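Local coordinates for fimbrial subunit type 1 (Actinomyces oris, PDB 3UXF), which forms the shaft of type 1 fimbriae on the bacterial surface as their major, cell-wall-linked pilin subunit, at residues 185-197 with 343-355. Residues are numbered along the deposited sequence; the frame is centred on the assembly and turned at random.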
ATOM      1  N   VAL A 185       1.771   5.511   3.050  1.00 17.29           N
ATOM      2  CA  VAL A 185       1.717   5.243   1.629  1.00 13.62           C
ATOM      3  C   VAL A 185       0.893   3.982   1.483  1.00 16.38           C
ATOM      4  O   VAL A 185       1.006   3.063   2.296  1.00 18.93           O
ATOM      5  CB  VAL A 185       3.110   5.072   1.018  1.00 17.46           C
ATOM      6  CG1 VAL A 185       3.932   6.371   1.183  1.00 18.94           C
ATOM      7  CG2 VAL A 185       3.836   3.884   1.639  1.00 20.20           C
ATOM      8  N   ASP A 186       0.080   3.905   0.433  1.00 14.49           N
ATOM      9  CA  ASP A 186      -0.846   2.803   0.309  1.00 13.36           C
ATOM     10  C   ASP A 186      -1.054   2.475  -1.156  1.00 12.54           C
ATOM     11  O   ASP A 186      -0.904   3.357  -2.007  1.00 13.40           O
ATOM     12  CB  ASP A 186      -2.203   3.204   0.901  1.00 15.65           C
ATOM     13  CG  ASP A 186      -2.126   3.406   2.419  1.00 23.75           C
ATOM     14  OD1 ASP A 186      -2.153   2.383   3.153  1.00 33.31           O
ATOM     15  OD2 ASP A 186      -2.030   4.578   2.889  1.00 30.05           O
ATOM     16  N   LYS A 187      -1.282   1.196  -1.433  1.00 12.78           N
ATOM     17  CA  LYS A 187      -1.657   0.792  -2.792  1.00 11.20           C
ATOM     18  C   LYS A 187      -2.918  -0.031  -2.725  1.00 13.53           C
ATOM     19  O   LYS A 187      -3.059  -0.867  -1.831  1.00 16.03           O
ATOM     20  CB  LYS A 187      -0.543  -0.040  -3.454  1.00 11.10           C
ATOM     21  CG  LYS A 187      -0.926  -0.440  -4.887  1.00  9.82           C
ATOM     22  CD  LYS A 187       0.333  -1.059  -5.625  1.00 10.18           C
ATOM     23  CE  LYS A 187      -0.145  -1.600  -6.960  1.00 11.55           C
ATOM     24  NZ  LYS A 187       0.969  -1.809  -7.937  1.00  9.74           N
ATOM     25  N   GLN A 188      -3.831   0.218  -3.658  1.00 10.91           N
ATOM     26  CA  GLN A 188      -5.043  -0.581  -3.772  1.00 11.32           C
ATOM     27  C   GLN A 188      -5.145  -1.134  -5.166  1.00 11.88           C
ATOM     28  O   GLN A 188      -4.550  -0.608  -6.130  1.00 10.38           O
ATOM     29  CB  GLN A 188      -6.265   0.315  -3.588  1.00 12.12           C
ATOM     30  CG  GLN A 188      -6.307   0.959  -2.190  1.00 15.55           C
ATOM     31  CD  GLN A 188      -7.324   2.061  -2.114  1.00 19.97           C
ATOM     32  OE1 GLN A 188      -7.032   3.217  -2.421  1.00 23.83           O
ATOM     33  NE2 GLN A 188      -8.556   1.712  -1.716  1.00 26.35           N
ATOM     34  N   VAL A 189      -5.941  -2.181  -5.295  1.00 10.47           N
ATOM     35  CA  VAL A 189      -6.227  -2.731  -6.616  1.00 10.17           C
ATOM     36  C   VAL A 189      -7.731  -2.847  -6.767  1.00 12.64           C
ATOM     37  O   VAL A 189      -8.447  -3.175  -5.808  1.00 12.69           O
ATOM     38  CB  VAL A 189      -5.549  -4.105  -6.827  1.00  8.96           C
ATOM     39  CG1 VAL A 189      -6.059  -5.135  -5.821  1.00 14.27           C
ATOM     40  CG2 VAL A 189      -5.791  -4.636  -8.243  1.00  9.69           C
ATOM     41  N   THR A 190      -8.234  -2.553  -7.969  1.00 10.18           N
ATOM     42  CA  THR A 190      -9.633  -2.783  -8.256  1.00 10.72           C
ATOM     43  C   THR A 190      -9.690  -3.830  -9.349  1.00 10.86           C
ATOM     44  O   THR A 190      -9.298  -3.548 -10.478  1.00 11.28           O
ATOM     45  CB  THR A 190     -10.314  -1.493  -8.763  1.00 11.68           C
ATOM     46  OG1 THR A 190     -10.173  -0.461  -7.769  1.00 13.82           O
ATOM     47  CG2 THR A 190     -11.800  -1.739  -9.006  1.00 13.45           C
ATOM     48  N   ASP A 191     -10.112  -5.041  -8.993  1.00  9.40           N
ATOM     49  CA  ASP A 191     -10.248  -6.108  -9.976  1.00  9.97           C
ATOM     50  C   ASP A 191     -11.593  -6.767  -9.897  1.00 10.24           C
ATOM     51  O   ASP A 191     -11.818  -7.771 -10.542  1.00  9.45           O
ATOM     52  CB  ASP A 191      -9.132  -7.138  -9.789  1.00  9.37           C
ATOM     53  CG  ASP A 191      -9.039  -7.651  -8.361  1.00 11.65           C
ATOM     54  OD1 ASP A 191     -10.058  -7.561  -7.676  1.00 10.79           O
ATOM     55  OD2 ASP A 191      -7.954  -8.082  -7.919  1.00 10.51           O
ATOM     56  N   LYS A 192     -12.515  -6.166  -9.142  1.00  8.84           N
ATOM     57  CA  LYS A 192     -13.915  -6.623  -9.261  1.00 10.32           C
ATOM     58  C   LYS A 192     -14.432  -6.610 -10.730  1.00 11.71           C
ATOM     59  O   LYS A 192     -15.157  -7.523 -11.132  1.00 12.67           O
ATOM     60  CB  LYS A 192     -14.828  -5.799  -8.331  1.00 11.29           C
ATOM     61  CG  LYS A 192     -16.265  -6.347  -8.262  1.00 14.87           C
ATOM     62  CD  LYS A 192     -17.130  -5.516  -7.314  1.00 19.03           C
ATOM     63  CE  LYS A 192     -16.743  -5.745  -5.887  1.00 27.36           C
ATOM     64  NZ  LYS A 192     -17.607  -4.982  -4.895  1.00 36.96           N
ATOM     65  N   PRO A 193     -14.042  -5.615 -11.543  1.00 10.43           N
ATOM     66  CA  PRO A 193     -14.419  -5.627 -12.965  1.00 12.06           C
ATOM     67  C   PRO A 193     -13.671  -6.634 -13.815  1.00 13.73           C
ATOM     68  O   PRO A 193     -13.965  -6.696 -15.017  1.00 14.93           O
ATOM     69  CB  PRO A 193     -14.056  -4.214 -13.444  1.00 15.49           C
ATOM     70  CG  PRO A 193     -14.056  -3.393 -12.208  1.00 14.04           C
ATOM     71  CD  PRO A 193     -13.514  -4.303 -11.126  1.00 12.15           C
ATOM     72  N   ALA A 194     -12.764  -7.403 -13.229  1.00 11.67           N
ATOM     73  CA  ALA A 194     -11.943  -8.327 -14.014  1.00 11.96           C
ATOM     74  C   ALA A 194     -12.041  -9.776 -13.505  1.00  8.67           C
ATOM     75  O   ALA A 194     -11.036 -10.419 -13.215  1.00  9.02           O
ATOM     76  CB  ALA A 194     -10.467  -7.826 -14.009  1.00 12.26           C
ATOM     77  N   PRO A 195     -13.252 -10.348 -13.506  1.00  9.28           N
ATOM     78  CA  PRO A 195     -13.363 -11.754 -13.114  1.00  9.44           C
ATOM     79  C   PRO A 195     -12.615 -12.666 -14.103  1.00  9.91           C
ATOM     80  O   PRO A 195     -11.973 -13.622 -13.693  1.00  9.62           O
ATOM     81  CB  PRO A 195     -14.878 -12.012 -13.156  1.00 11.67           C
ATOM     82  CG  PRO A 195     -15.444 -10.938 -14.105  1.00 10.43           C
ATOM     83  CD  PRO A 195     -14.553  -9.736 -13.836  1.00  9.40           C
ATOM     84  N   GLY A 196     -12.694 -12.358 -15.398  1.00  9.68           N
ATOM     85  CA  GLY A 196     -11.972 -13.150 -16.387  1.00 11.62           C
ATOM     86  C   GLY A 196     -10.559 -12.628 -16.562  1.00  9.99           C
ATOM     87  O   GLY A 196     -10.358 -11.414 -16.694  1.00 10.57           O
ATOM     88  N   SER A 197      -9.588 -13.524 -16.655  1.00 10.40           N
ATOM     89  CA  SER A 197      -8.210 -13.090 -16.817  1.00  9.71           C
ATOM     90  C   SER A 197      -8.045 -12.359 -18.131  1.00 11.16           C
ATOM     91  O   SER A 197      -8.654 -12.703 -19.147  1.00 12.24           O
ATOM     92  CB  SER A 197      -7.229 -14.274 -16.730  1.00 12.57           C
ATOM     93  OG  SER A 197      -7.521 -15.263 -17.729  1.00 11.45           O
ATOM     94  N   GLY A 343      12.543   3.383  -1.876  1.00 13.25           N
ATOM     95  CA  GLY A 343      11.841   4.361  -1.056  1.00 15.04           C
ATOM     96  C   GLY A 343      10.946   3.715  -0.015  1.00 12.12           C
ATOM     97  O   GLY A 343      11.189   2.579   0.453  1.00 16.39           O
ATOM     98  N   ILE A 344       9.942   4.469   0.417  1.00 12.52           N
ATOM     99  CA  ILE A 344       9.060   4.057   1.496  1.00 13.65           C
ATOM    100  C   ILE A 344       7.964   3.195   0.854  1.00 11.74           C
ATOM    101  O   ILE A 344       7.214   3.712   0.015  1.00 13.08           O
ATOM    102  CB  ILE A 344       8.415   5.292   2.160  1.00 14.06           C
ATOM    103  CG1 ILE A 344       9.499   6.168   2.832  1.00 14.80           C
ATOM    104  CG2 ILE A 344       7.380   4.862   3.171  1.00 15.61           C
ATOM    105  CD1 ILE A 344       9.070   7.610   3.113  1.00 17.65           C
ATOM    106  N   PRO A 345       7.876   1.908   1.226  1.00 12.93           N
ATOM    107  CA  PRO A 345       7.050   0.962   0.468  1.00 11.50           C
ATOM    108  C   PRO A 345       5.617   0.834   0.952  1.00 13.53           C
ATOM    109  O   PRO A 345       5.292   0.956   2.145  1.00 14.64           O
ATOM    110  CB  PRO A 345       7.753  -0.371   0.688  1.00 14.74           C
ATOM    111  CG  PRO A 345       8.277  -0.219   2.115  1.00 20.02           C
ATOM    112  CD  PRO A 345       8.729   1.201   2.204  1.00 17.67           C
ATOM    113  N   THR A 346       4.731   0.587  -0.012  1.00 12.40           N
ATOM    114  CA  THR A 346       3.418   0.095   0.322  1.00 13.30           C
ATOM    115  C   THR A 346       3.474  -1.383   0.674  1.00 13.14           C
ATOM    116  O   THR A 346       4.417  -2.090   0.327  1.00 15.10           O
ATOM    117  CB  THR A 346       2.411   0.255  -0.857  1.00 12.17           C
ATOM    118  OG1 THR A 346       2.696  -0.701  -1.898  1.00 10.54           O
ATOM    119  CG2 THR A 346       2.440   1.639  -1.422  1.00 11.06           C
ATOM    120  N   THR A 347       2.479  -1.869   1.407  1.00 14.97           N
ATOM    121  CA  THR A 347       2.331  -3.309   1.440  1.00 13.12           C
ATOM    122  C   THR A 347       1.930  -3.718   0.024  1.00 15.50           C
ATOM    123  O   THR A 347       1.326  -2.914  -0.702  1.00 15.17           O
ATOM    124  CB  THR A 347       1.262  -3.687   2.424  1.00 20.53           C
ATOM    125  OG1 THR A 347       0.167  -2.813   2.238  1.00 25.32           O
ATOM    126  CG2 THR A 347       1.766  -3.400   3.827  1.00 22.54           C
ATOM    127  N   PRO A 348       2.287  -4.939  -0.389  1.00 14.37           N
ATOM    128  CA  PRO A 348       1.869  -5.432  -1.704  1.00 10.70           C
ATOM    129  C   PRO A 348       0.369  -5.676  -1.717  1.00 15.08           C
ATOM    130  O   PRO A 348      -0.240  -5.899  -0.668  1.00 16.99           O
ATOM    131  CB  PRO A 348       2.615  -6.762  -1.851  1.00 15.80           C
ATOM    132  CG  PRO A 348       2.880  -7.198  -0.429  1.00 22.83           C
ATOM    133  CD  PRO A 348       3.115  -5.916   0.339  1.00 17.79           C
ATOM    134  N   VAL A 349      -0.213  -5.584  -2.900  1.00 11.83           N
ATOM    135  CA  VAL A 349      -1.605  -5.980  -3.098  1.00  9.95           C
ATOM    136  C   VAL A 349      -1.633  -7.110  -4.095  1.00 13.61           C
ATOM    137  O   VAL A 349      -0.816  -7.136  -5.013  1.00 11.55           O
ATOM    138  CB  VAL A 349      -2.498  -4.806  -3.627  1.00 12.30           C
ATOM    139  CG1 VAL A 349      -2.608  -3.743  -2.589  1.00 17.20           C
ATOM    140  CG2 VAL A 349      -2.002  -4.208  -4.962  1.00 11.10           C
ATOM    141  N   LEU A 350      -2.577  -8.025  -3.920  1.00 10.33           N
ATOM    142  CA  LEU A 350      -2.673  -9.222  -4.751  1.00  9.07           C
ATOM    143  C   LEU A 350      -4.005  -9.325  -5.458  1.00  9.88           C
ATOM    144  O   LEU A 350      -5.047  -8.892  -4.926  1.00 11.14           O
ATOM    145  CB  LEU A 350      -2.559 -10.480  -3.895  1.00 10.89           C
ATOM    146  CG  LEU A 350      -1.306 -10.567  -3.025  1.00 13.35           C
ATOM    147  CD1 LEU A 350      -1.325 -11.877  -2.250  1.00 17.08           C
ATOM    148  CD2 LEU A 350      -0.052 -10.466  -3.854  1.00 14.32           C
ATOM    149  N   SER A 351      -3.951  -9.876  -6.668  1.00 10.02           N
ATOM    150  CA  SER A 351      -5.111 -10.428  -7.392  1.00 10.00           C
ATOM    151  C   SER A 351      -4.845 -11.927  -7.569  1.00 10.75           C
ATOM    152  O   SER A 351      -3.708 -12.336  -7.835  1.00 11.83           O
ATOM    153  CB  SER A 351      -5.255  -9.772  -8.771  1.00  9.79           C
ATOM    154  OG  SER A 351      -5.420  -8.369  -8.677  1.00 11.39           O
ATOM    155  N   LYS A 352      -5.885 -12.744  -7.386  1.00  9.15           N
ATOM    156  CA  LYS A 352      -5.708 -14.209  -7.410  1.00  9.01           C
ATOM    157  C   LYS A 352      -6.640 -14.839  -8.441  1.00  9.69           C
ATOM    158  O   LYS A 352      -7.854 -14.728  -8.335  1.00  9.52           O
ATOM    159  CB  LYS A 352      -5.947 -14.792  -6.009  1.00 11.65           C
ATOM    160  CG  LYS A 352      -5.008 -14.238  -4.969  1.00 12.75           C
ATOM    161  CD  LYS A 352      -5.391 -14.795  -3.590  1.00 13.37           C
ATOM    162  CE  LYS A 352      -4.472 -14.223  -2.514  1.00 14.44           C
ATOM    163  NZ  LYS A 352      -3.178 -14.980  -2.435  1.00 17.52           N
ATOM    164  N   TYR A 353      -6.058 -15.508  -9.434  1.00 11.28           N
ATOM    165  CA  TYR A 353      -6.797 -16.116 -10.543  1.00 11.68           C
ATOM    166  C   TYR A 353      -6.555 -17.611 -10.551  1.00 11.45           C
ATOM    167  O   TYR A 353      -5.417 -18.072 -10.380  1.00 12.26           O
ATOM    168  CB  TYR A 353      -6.330 -15.517 -11.900  1.00 11.45           C
ATOM    169  CG  TYR A 353      -6.857 -14.137 -12.193  1.00  8.92           C
ATOM    170  CD1 TYR A 353      -6.181 -12.997 -11.753  1.00  9.52           C
ATOM    171  CD2 TYR A 353      -8.062 -13.965 -12.865  1.00  9.05           C
ATOM    172  CE1 TYR A 353      -6.686 -11.718 -11.990  1.00 10.49           C
ATOM    173  CE2 TYR A 353      -8.571 -12.704 -13.119  1.00  9.32           C
ATOM    174  CZ  TYR A 353      -7.886 -11.585 -12.683  1.00  9.21           C
ATOM    175  OH  TYR A 353      -8.358 -10.320 -12.940  1.00 10.84           O
ATOM    176  N   GLY A 354      -7.631 -18.370 -10.747  1.00  9.09           N
ATOM    177  CA  GLY A 354      -7.521 -19.824 -10.738  1.00  8.92           C
ATOM    178  C   GLY A 354      -7.934 -20.492 -12.040  1.00 11.13           C
ATOM    179  O   GLY A 354      -8.747 -19.990 -12.811  1.00 11.52           O
ATOM    180  N   LYS A 355      -7.350 -21.653 -12.287  1.00 10.62           N
ATOM    181  CA  LYS A 355      -7.757 -22.522 -13.393  1.00 11.11           C
ATOM    182  C   LYS A 355      -8.963 -23.330 -12.988  1.00 11.05           C
ATOM    183  O   LYS A 355      -9.031 -23.777 -11.845  1.00 12.59           O
ATOM    184  CB  LYS A 355      -6.594 -23.478 -13.676  1.00 13.25           C
ATOM    185  CG  LYS A 355      -6.959 -24.587 -14.676  1.00 15.02           C
ATOM    186  CD  LYS A 355      -5.774 -25.563 -14.970  1.00 17.45           C
ATOM    187  CE  LYS A 355      -4.480 -24.817 -15.275  1.00 24.12           C
ATOM    188  NZ  LYS A 355      -4.469 -24.299 -16.667  1.00 27.07           N
TER
HETATM  189  O   HOH W   1       0.737   0.319   2.663  1.00 19.61           O
HETATM  190  O   HOH W   2      -0.954  -0.919   0.415  1.00 24.35           O
HETATM  191  O   HOH W   3      -7.710  -8.904  -5.477  1.00 10.75           O
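Tyr353 points its ring across the contact against the loop 194-197, just after the type I turn from Asp191 to Ala194. Ala194 O and Pro195 O both lie at the ring edge, near its plane. Ser197 comes in obliquely, its CA 3.7 Å from Tyr353 CE2. Ile201 of the neighbouring strand also touches the ring. Tyr353 OH donates to Ala194 O over 2.7 Å. The bond lies in the carbonyl plane on a lone pair, with a C=O...OH angle of 145°.

The carboxylate of Asp191 is the second flat group. Its OD2 takes a bond of 2.7 Å from Ser351 OG on the anti lone pair. A water also donates to this oxygen and to Leu350 O. On the other oxygen, OD1, Asp191 accepts from Asn432 N. Both carboxylate oxygens are therefore held.

Further along, strands 185-190 and 349-355 run nearly parallel, at 18°, with axes 7.0 Å apart. They belong to different sheets and meet through side chains and waters. Val349 fills the middle. Its CG2 packs on the extended chain of Lys187, which crosses it at about a right angle, and reaches Val189 CB at 4.0 Å. Lys187 has CG anti to the backbone N (chi1 -179°), which carries the chain past Val349 to a covalent bond between NZ and Asn316 CG. Asp227 accepts a hydrogen bond from the same NZ. Near the other end, Val185 CG2 sits 3.3 Å from Pro345 O.

A Lys-Asn isopeptide beside an acidic residue is characteristic of Gram-positive pilin domains. Here it ties strand 185-190 to strand 312-321, across the two sheets of a beta sandwich. Val349 packs on the methylene chain of Lys187 and shields it next to the bond, with Asp227 probably assisting bond formation.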